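Local atomic coordinates of C-1-tetrahydrofolate synthase, cytoplasmic, putative (Trypanosoma brucei, PDB entry 4CJX), a protein that probably catalyses both the NADP-dependent oxidation of methylenetetrahydrofolate and the hydrolysis of the methenyl product, in folate one-carbon metabolism. Residues Ala229-Val234 and Trp247-Ala252; Thr61-Lys66 and Ser90-Ala95. One frame throughout, in Å; residues are numbered along the deposited sequence.

Contact 1 of 2, residues Ala229-Val234 and Trp247-Ala252; sequences ASDIVV and WIKLGA
Where the parallel sheet of the NAD(P)-binding domain begins its strand 232-235, Asp231 and Lys249 close a salt bridge between the approach to that strand and the loop leading into its neighbour, strand 253-256. NZ of Lys249 gives a hydrogen bond to OD1 of Asp231 at 2.9 Å, reaching the oxygen from above the carboxylate, 35° out of its plane. The lysine chain lies alongside the aspartate, the two heading in one direction. CB of Lys249 lies 3.6 Å from the carbonyl O of Ser230. From there the side chain is extended along its whole length, CG anti to the backbone N (chi1 179°), which takes CD past the same oxygen at 3.8 Å and lets NZ reach OD1. The other carboxylate oxygen of Asp231, OD2, takes a hydrogen bond from the backbone N of Arg186, at the start of strand 186-190; each oxygen thus has its own partner, which should limit rotation of the group.

A water bridges the two main chains, donating to O of Ser230 at 2.8 Å and accepting from N of Lys249 at 2.9 Å. In this half of the enzyme the strands form the parallel, Rossmann-type sheet of a dinucleotide-binding domain, and Lys249 to Ala252 make a type II turn that leads the chain to the start of strand 253-256, beside Asp231. The turn is closed by Ala252 N bonding to Lys249 O at 2.9 Å, and Gly251 takes the positive phi (86°) that this turn needs at its third position. At the end of the turn, CA of Ala252 makes a CA-H...O contact of 3.3 Å with O of Asp231, while backbone hydrogen bonds of Asp231 and Val233 with Ala253 begin the pairing of the two strands. Further along the strand, CG2 of Val233 meets CD1 of Ile248 at 4.3 Å.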
ATOM      1  N   ALA B 229     -21.281 -10.607   0.041  1.00 15.81           N
ATOM      2  CA  ALA B 229     -21.170 -10.182   1.414  1.00 16.10           C
ATOM      3  C   ALA B 229     -20.796  -8.695   1.536  1.00 15.70           C
ATOM      4  O   ALA B 229     -20.650  -8.188   2.649  1.00 16.21           O
ATOM      5  CB  ALA B 229     -20.145 -11.070   2.118  1.00 16.47           C
ATOM      6  N   SER B 230     -20.610  -7.989   0.427  1.00 15.00           N
ATOM      7  CA  SER B 230     -20.052  -6.665   0.503  1.00 14.66           C
ATOM      8  C   SER B 230     -21.116  -5.556   0.503  1.00 14.71           C
ATOM      9  O   SER B 230     -21.983  -5.520  -0.354  1.00 15.28           O
ATOM     10  CB  SER B 230     -19.068  -6.434  -0.648  1.00 14.37           C
ATOM     11  OG  SER B 230     -18.140  -7.496  -0.767  1.00 14.59           O
ATOM     12  N   ASP B 231     -21.007  -4.647   1.465  1.00 14.46           N
ATOM     13  CA  ASP B 231     -21.804  -3.427   1.520  1.00 14.65           C
ATOM     14  C   ASP B 231     -21.418  -2.394   0.458  1.00 13.73           C
ATOM     15  O   ASP B 231     -22.228  -1.549   0.074  1.00 13.57           O
ATOM     16  CB  ASP B 231     -21.655  -2.788   2.904  1.00 15.30           C
ATOM     17  CG  ASP B 231     -22.135  -3.720   4.032  1.00 16.34           C
ATOM     18  OD1 ASP B 231     -23.341  -4.099   4.011  1.00 16.52           O
ATOM     19  OD2 ASP B 231     -21.306  -4.078   4.915  1.00 16.46           O
ATOM     20  N   ILE B 232     -20.161  -2.431   0.032  1.00 13.29           N
ATOM     21  CA  ILE B 232     -19.656  -1.491  -0.945  1.00 13.11           C
ATOM     22  C   ILE B 232     -18.790  -2.227  -1.958  1.00 12.69           C
ATOM     23  O   ILE B 232     -17.892  -2.980  -1.580  1.00 12.49           O
ATOM     24  CB  ILE B 232     -18.823  -0.376  -0.287  1.00 13.29           C
ATOM     25  CG1 ILE B 232     -19.703   0.514   0.581  1.00 13.92           C
ATOM     26  CG2 ILE B 232     -18.116   0.444  -1.362  1.00 13.04           C
ATOM     27  CD1 ILE B 232     -18.914   1.302   1.605  1.00 14.74           C
ATOM     28  N   VAL B 233     -19.078  -2.002  -3.241  1.00 12.32           N
ATOM     29  CA  VAL B 233     -18.337  -2.630  -4.318  1.00 12.45           C
ATOM     30  C   VAL B 233     -17.629  -1.550  -5.162  1.00 11.99           C
ATOM     31  O   VAL B 233     -18.286  -0.656  -5.712  1.00 11.61           O
ATOM     32  CB  VAL B 233     -19.247  -3.446  -5.262  1.00 13.08           C
ATOM     33  CG1 VAL B 233     -18.425  -3.970  -6.446  1.00 13.32           C
ATOM     34  CG2 VAL B 233     -19.982  -4.586  -4.530  1.00 13.31           C
ATOM     35  N   VAL B 234     -16.306  -1.648  -5.238  1.00 11.78           N
ATOM     36  CA  VAL B 234     -15.514  -0.834  -6.113  1.00 11.81           C
ATOM     37  C   VAL B 234     -14.812  -1.721  -7.103  1.00 11.85           C
ATOM     38  O   VAL B 234     -13.818  -2.370  -6.783  1.00 11.11           O
ATOM     39  CB  VAL B 234     -14.445  -0.019  -5.373  1.00 12.25           C
ATOM     40  CG1 VAL B 234     -13.703   0.836  -6.376  1.00 12.24           C
ATOM     41  CG2 VAL B 234     -15.090   0.835  -4.280  1.00 12.61           C
ATOM     42  N   TRP B 247     -25.141 -11.018  -7.856  1.00 18.13           N
ATOM     43  CA  TRP B 247     -24.265 -11.112  -6.680  1.00 17.42           C
ATOM     44  C   TRP B 247     -24.413  -9.915  -5.755  1.00 16.73           C
ATOM     45  O   TRP B 247     -24.018  -9.961  -4.597  1.00 16.79           O
ATOM     46  CB  TRP B 247     -22.810 -11.187  -7.111  1.00 16.99           C
ATOM     47  CG  TRP B 247     -22.471 -12.292  -8.024  1.00 17.49           C
ATOM     48  CD1 TRP B 247     -23.191 -13.453  -8.260  1.00 18.42           C
ATOM     49  CD2 TRP B 247     -21.286 -12.396  -8.781  1.00 17.18           C
ATOM     50  NE1 TRP B 247     -22.519 -14.235  -9.158  1.00 18.67           N
ATOM     51  CE2 TRP B 247     -21.349 -13.603  -9.497  1.00 18.07           C
ATOM     52  CE3 TRP B 247     -20.163 -11.567  -8.938  1.00 16.62           C
ATOM     53  CZ2 TRP B 247     -20.337 -14.005 -10.347  1.00 18.32           C
ATOM     54  CZ3 TRP B 247     -19.168 -11.969  -9.776  1.00 16.90           C
ATOM     55  CH2 TRP B 247     -19.251 -13.178 -10.464  1.00 17.70           C
ATOM     56  N   ILE B 248     -24.956  -8.818  -6.247  1.00 16.46           N
ATOM     57  CA  ILE B 248     -24.919  -7.574  -5.475  1.00 16.23           C
ATOM     58  C   ILE B 248     -25.814  -7.719  -4.267  1.00 16.84           C
ATOM     59  O   ILE B 248     -26.954  -8.118  -4.417  1.00 17.13           O
ATOM     60  CB  ILE B 248     -25.409  -6.378  -6.321  1.00 16.23           C
ATOM     61  CG1 ILE B 248     -24.507  -6.176  -7.548  1.00 15.61           C
ATOM     62  CG2 ILE B 248     -25.481  -5.103  -5.471  1.00 16.50           C
ATOM     63  CD1 ILE B 248     -23.067  -5.839  -7.253  1.00 15.00           C
ATOM     64  N   LYS B 249     -25.290  -7.365  -3.090  1.00 16.49           N
ATOM     65  CA  LYS B 249     -26.043  -7.396  -1.847  1.00 17.33           C
ATOM     66  C   LYS B 249     -27.087  -6.290  -1.861  1.00 17.69           C
ATOM     67  O   LYS B 249     -26.802  -5.135  -2.250  1.00 16.72           O
ATOM     68  CB  LYS B 249     -25.100  -7.197  -0.643  1.00 17.77           C
ATOM     69  CG  LYS B 249     -25.796  -7.185   0.718  1.00 18.91           C
ATOM     70  CD  LYS B 249     -24.807  -6.879   1.822  1.00 19.13           C
ATOM     71  CE  LYS B 249     -25.506  -6.689   3.142  1.00 20.40           C
ATOM     72  NZ  LYS B 249     -24.501  -6.774   4.236  1.00 21.18           N
ATOM     73  N   LEU B 250     -28.294  -6.636  -1.421  1.00 18.47           N
ATOM     74  CA  LEU B 250     -29.408  -5.708  -1.468  1.00 18.78           C
ATOM     75  C   LEU B 250     -29.047  -4.470  -0.653  1.00 17.94           C
ATOM     76  O   LEU B 250     -28.665  -4.571   0.500  1.00 18.13           O
ATOM     77  CB  LEU B 250     -30.709  -6.366  -0.947  1.00 20.45           C
ATOM     78  CG  LEU B 250     -31.164  -7.618  -1.714  1.00 21.26           C
ATOM     79  CD1 LEU B 250     -32.289  -8.376  -1.032  1.00 23.17           C
ATOM     80  CD2 LEU B 250     -31.601  -7.206  -3.095  1.00 21.68           C
ATOM     81  N   GLY B 251     -29.142  -3.299  -1.271  1.00 17.36           N
ATOM     82  CA  GLY B 251     -28.802  -2.040  -0.597  1.00 17.12           C
ATOM     83  C   GLY B 251     -27.323  -1.667  -0.659  1.00 16.10           C
ATOM     84  O   GLY B 251     -26.905  -0.676  -0.057  1.00 16.34           O
ATOM     85  N   ALA B 252     -26.524  -2.416  -1.407  1.00 15.25           N
ATOM     86  CA  ALA B 252     -25.104  -2.082  -1.559  1.00 14.73           C
ATOM     87  C   ALA B 252     -24.857  -0.772  -2.333  1.00 14.39           C
ATOM     88  O   ALA B 252     -25.737  -0.293  -3.050  1.00 14.37           O
ATOM     89  CB  ALA B 252     -24.376  -3.241  -2.231  1.00 14.25           C
TER
HETATM   90  O   HOH W   1     -22.563  -6.456  -2.949  1.00 13.04           O

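Contact 2 of 2, residues Thr61-Lys66 and Ser90-Ala95; sequences TIICGK and SVELPA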
ATOM      1  N   THR B  61       0.088  17.628 -19.760  1.00 25.09           N
ATOM      2  CA  THR B  61      -0.206  16.230 -20.127  1.00 25.01           C
ATOM      3  C   THR B  61       0.648  15.735 -21.300  1.00 25.92           C
ATOM      4  O   THR B  61       0.693  16.363 -22.354  1.00 27.71           O
ATOM      5  CB  THR B  61      -1.676  16.058 -20.526  1.00 25.01           C
ATOM      6  OG1 THR B  61      -1.974  16.977 -21.572  1.00 26.34           O
ATOM      7  CG2 THR B  61      -2.606  16.311 -19.341  1.00 24.02           C
ATOM      8  N   ILE B  62       1.298  14.596 -21.097  1.00 25.36           N
ATOM      9  CA  ILE B  62       2.119  13.940 -22.085  1.00 26.05           C
ATOM     10  C   ILE B  62       1.415  12.671 -22.532  1.00 25.85           C
ATOM     11  O   ILE B  62       1.076  11.827 -21.721  1.00 24.79           O
ATOM     12  CB  ILE B  62       3.484  13.548 -21.493  1.00 26.40           C
ATOM     13  CG1 ILE B  62       4.252  14.794 -21.013  1.00 27.07           C
ATOM     14  CG2 ILE B  62       4.300  12.766 -22.509  1.00 27.47           C
ATOM     15  CD1 ILE B  62       5.518  14.473 -20.238  1.00 27.21           C
ATOM     16  N   ILE B  63       1.189  12.548 -23.831  1.00 27.20           N
ATOM     17  CA  ILE B  63       0.667  11.328 -24.407  1.00 27.67           C
ATOM     18  C   ILE B  63       1.680  10.762 -25.396  1.00 29.30           C
ATOM     19  O   ILE B  63       2.237  11.493 -26.217  1.00 30.31           O
ATOM     20  CB  ILE B  63      -0.722  11.558 -25.045  1.00 28.16           C
ATOM     21  CG1 ILE B  63      -1.282  10.249 -25.619  1.00 29.09           C
ATOM     22  CG2 ILE B  63      -0.667  12.608 -26.144  1.00 29.52           C
ATOM     23  CD1 ILE B  63      -2.730  10.354 -26.061  1.00 29.51           C
ATOM     24  N   CYS B  64       1.952   9.467 -25.269  1.00 29.61           N
ATOM     25  CA  CYS B  64       2.801   8.746 -26.201  1.00 31.71           C
ATOM     26  C   CYS B  64       1.906   7.833 -27.044  1.00 32.90           C
ATOM     27  O   CYS B  64       1.079   7.099 -26.503  1.00 31.85           O
ATOM     28  CB  CYS B  64       3.831   7.895 -25.454  1.00 31.78           C
ATOM     29  SG  CYS B  64       5.000   8.802 -24.414  1.00 31.80           S
ATOM     30  N   GLY B  65       2.073   7.888 -28.363  1.00 34.95           N
ATOM     31  CA  GLY B  65       1.336   7.038 -29.282  1.00 36.47           C
ATOM     32  C   GLY B  65      -0.057   7.565 -29.546  1.00 36.34           C
ATOM     33  O   GLY B  65      -0.376   8.709 -29.223  1.00 35.74           O
ATOM     34  N   LYS B  66      -0.900   6.717 -30.110  1.00 37.35           N
ATOM     35  CA  LYS B  66      -2.213   7.151 -30.598  1.00 37.84           C
ATOM     36  C   LYS B  66      -3.359   6.208 -30.225  1.00 37.03           C
ATOM     37  O   LYS B  66      -4.312   6.083 -30.995  1.00 37.54           O
ATOM     38  CB  LYS B  66      -2.188   7.305 -32.138  1.00 40.46           C
ATOM     39  CG  LYS B  66      -1.068   8.167 -32.702  1.00 41.99           C
ATOM     40  CD  LYS B  66      -1.105   9.612 -32.193  1.00 41.09           C
ATOM     41  CE  LYS B  66       0.162  10.377 -32.556  1.00 41.81           C
ATOM     42  NZ  LYS B  66       0.161  10.685 -34.020  1.00 44.55           N
ATOM     43  N   SER B  90       0.764  20.886 -23.380  1.00 31.90           N
ATOM     44  CA  SER B  90       0.365  19.665 -24.018  1.00 31.56           C
ATOM     45  C   SER B  90       1.543  19.115 -24.754  1.00 32.43           C
ATOM     46  O   SER B  90       2.177  19.840 -25.503  1.00 34.05           O
ATOM     47  CB  SER B  90      -0.748  19.996 -25.005  1.00 32.69           C
ATOM     48  OG  SER B  90      -1.847  20.551 -24.302  1.00 32.64           O
ATOM     49  N   VAL B  91       1.863  17.845 -24.542  1.00 32.00           N
ATOM     50  CA  VAL B  91       2.957  17.222 -25.282  1.00 33.35           C
ATOM     51  C   VAL B  91       2.425  15.966 -25.943  1.00 34.03           C
ATOM     52  O   VAL B  91       1.650  15.232 -25.320  1.00 33.33           O
ATOM     53  CB  VAL B  91       4.146  16.861 -24.367  1.00 32.94           C
ATOM     54  CG1 VAL B  91       5.261  16.186 -25.168  1.00 34.04           C
ATOM     55  CG2 VAL B  91       4.676  18.090 -23.631  1.00 33.25           C
ATOM     56  N   GLU B  92       2.835  15.731 -27.189  1.00 35.93           N
ATOM     57  CA  GLU B  92       2.521  14.504 -27.928  1.00 37.01           C
ATOM     58  C   GLU B  92       3.796  13.901 -28.472  1.00 37.78           C
ATOM     59  O   GLU B  92       4.519  14.546 -29.249  1.00 39.11           O
ATOM     60  CB  GLU B  92       1.600  14.777 -29.114  1.00 39.93           C
ATOM     61  CG  GLU B  92       0.178  15.133 -28.735  1.00 40.47           C
ATOM     62  CD  GLU B  92       0.007  16.605 -28.416  1.00 41.79           C
ATOM     63  OE1 GLU B  92       0.383  17.444 -29.248  1.00 45.07           O
ATOM     64  OE2 GLU B  92      -0.513  16.922 -27.328  1.00 43.38           O
ATOM     65  N   LEU B  93       4.062  12.655 -28.095  1.00 36.56           N
ATOM     66  CA  LEU B  93       5.237  11.939 -28.558  1.00 37.51           C
ATOM     67  C   LEU B  93       4.777  10.712 -29.351  1.00 37.93           C
ATOM     68  O   LEU B  93       3.645  10.243 -29.169  1.00 36.42           O
ATOM     69  CB  LEU B  93       6.094  11.536 -27.346  1.00 36.94           C
ATOM     70  CG  LEU B  93       6.621  12.700 -26.484  1.00 36.46           C
ATOM     71  CD1 LEU B  93       7.013  12.229 -25.086  1.00 35.27           C
ATOM     72  CD2 LEU B  93       7.785  13.412 -27.165  1.00 38.34           C
ATOM     73  N   PRO B  94       5.646  10.183 -30.225  1.00 39.37           N
ATOM     74  CA  PRO B  94       5.283   9.035 -31.031  1.00 40.71           C
ATOM     75  C   PRO B  94       5.362   7.745 -30.250  1.00 40.11           C
ATOM     76  O   PRO B  94       5.974   7.696 -29.166  1.00 38.94           O
ATOM     77  CB  PRO B  94       6.339   9.039 -32.137  1.00 43.37           C
ATOM     78  CG  PRO B  94       7.540   9.633 -31.497  1.00 43.05           C
ATOM     79  CD  PRO B  94       7.027  10.624 -30.485  1.00 40.99           C
ATOM     80  N   ALA B  95       4.768   6.695 -30.803  1.00 40.93           N
ATOM     81  CA  ALA B  95       4.812   5.381 -30.158  1.00 40.81           C
ATOM     82  C   ALA B  95       6.261   5.000 -29.928  1.00 41.39           C
ATOM     83  O   ALA B  95       6.603   4.423 -28.891  1.00 40.47           O
ATOM     84  CB  ALA B  95       4.105   4.326 -31.004  1.00 42.11           C
TER
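Four backbone hydrogen bonds join Thr61-Gly65 to Val91-Leu93 in parallel register. Val91 N bonds to Thr61 O and Ile63 N to Val91 O; then Leu93 N meets Ile63 O at 2.9 Å, almost straight at 174°, and Gly65 N reaches Leu93 O just past the end of the strand. Weaker CA-H...O contacts fill in between, among them Cys64 CA to Leu93 O at 3.4 Å. Gly65, at positive phi (80°), turns the chain away beside Ala95.

Apolar contacts gather on the face carrying Ile62, Cys64, Val91 and Leu93. Ile62 lies alongside Val91, CG1 to CB 3.9 Å, and its CG2, set anti to the backbone N, comes within 3.8 Å of Leu93 CD1. CD1 of Leu93 also lies 4.0 Å from SG of Cys64. Helix 99-110 covers this face, with Leu102 on Leu93 and Val106 on Ile62.

On the other face CG2 of Ile63 touches the methylene CG of Glu92 at 3.7 Å. The polar ends here turn to helix 68-83: Arg78 forms a salt bridge with Glu92 OE2 and hydrogen-bonds Thr61 OG1. The side chain of Thr61 is about 8 Å from the bound inhibitor. Parallel strands 58-64 and 87-93, connected through helix 68-83, form a beta-alpha-beta unit of the catalytic domain.

From the N terminus the chain first closes contact 2: strand 58-64 leads into helix 68-83 and returns as strand 87-93, so 61-66 and 90-95 meet across 23 intervening residues. Only after that loop is complete does contact 1 open, in the NAD(P)-binding domain, where 229-234 and 247-252 are separated by 12 residues without a helix. The contacts therefore follow in series, neither nested nor crossed. Contact 2 joins an outermost strand of the three-stranded sheet to its middle one; contact 1 ties two adjacent inner strands of the six-stranded sheet at their starts. They lie on opposite sides of the chain's centre, their nearest atoms about 23 Å apart.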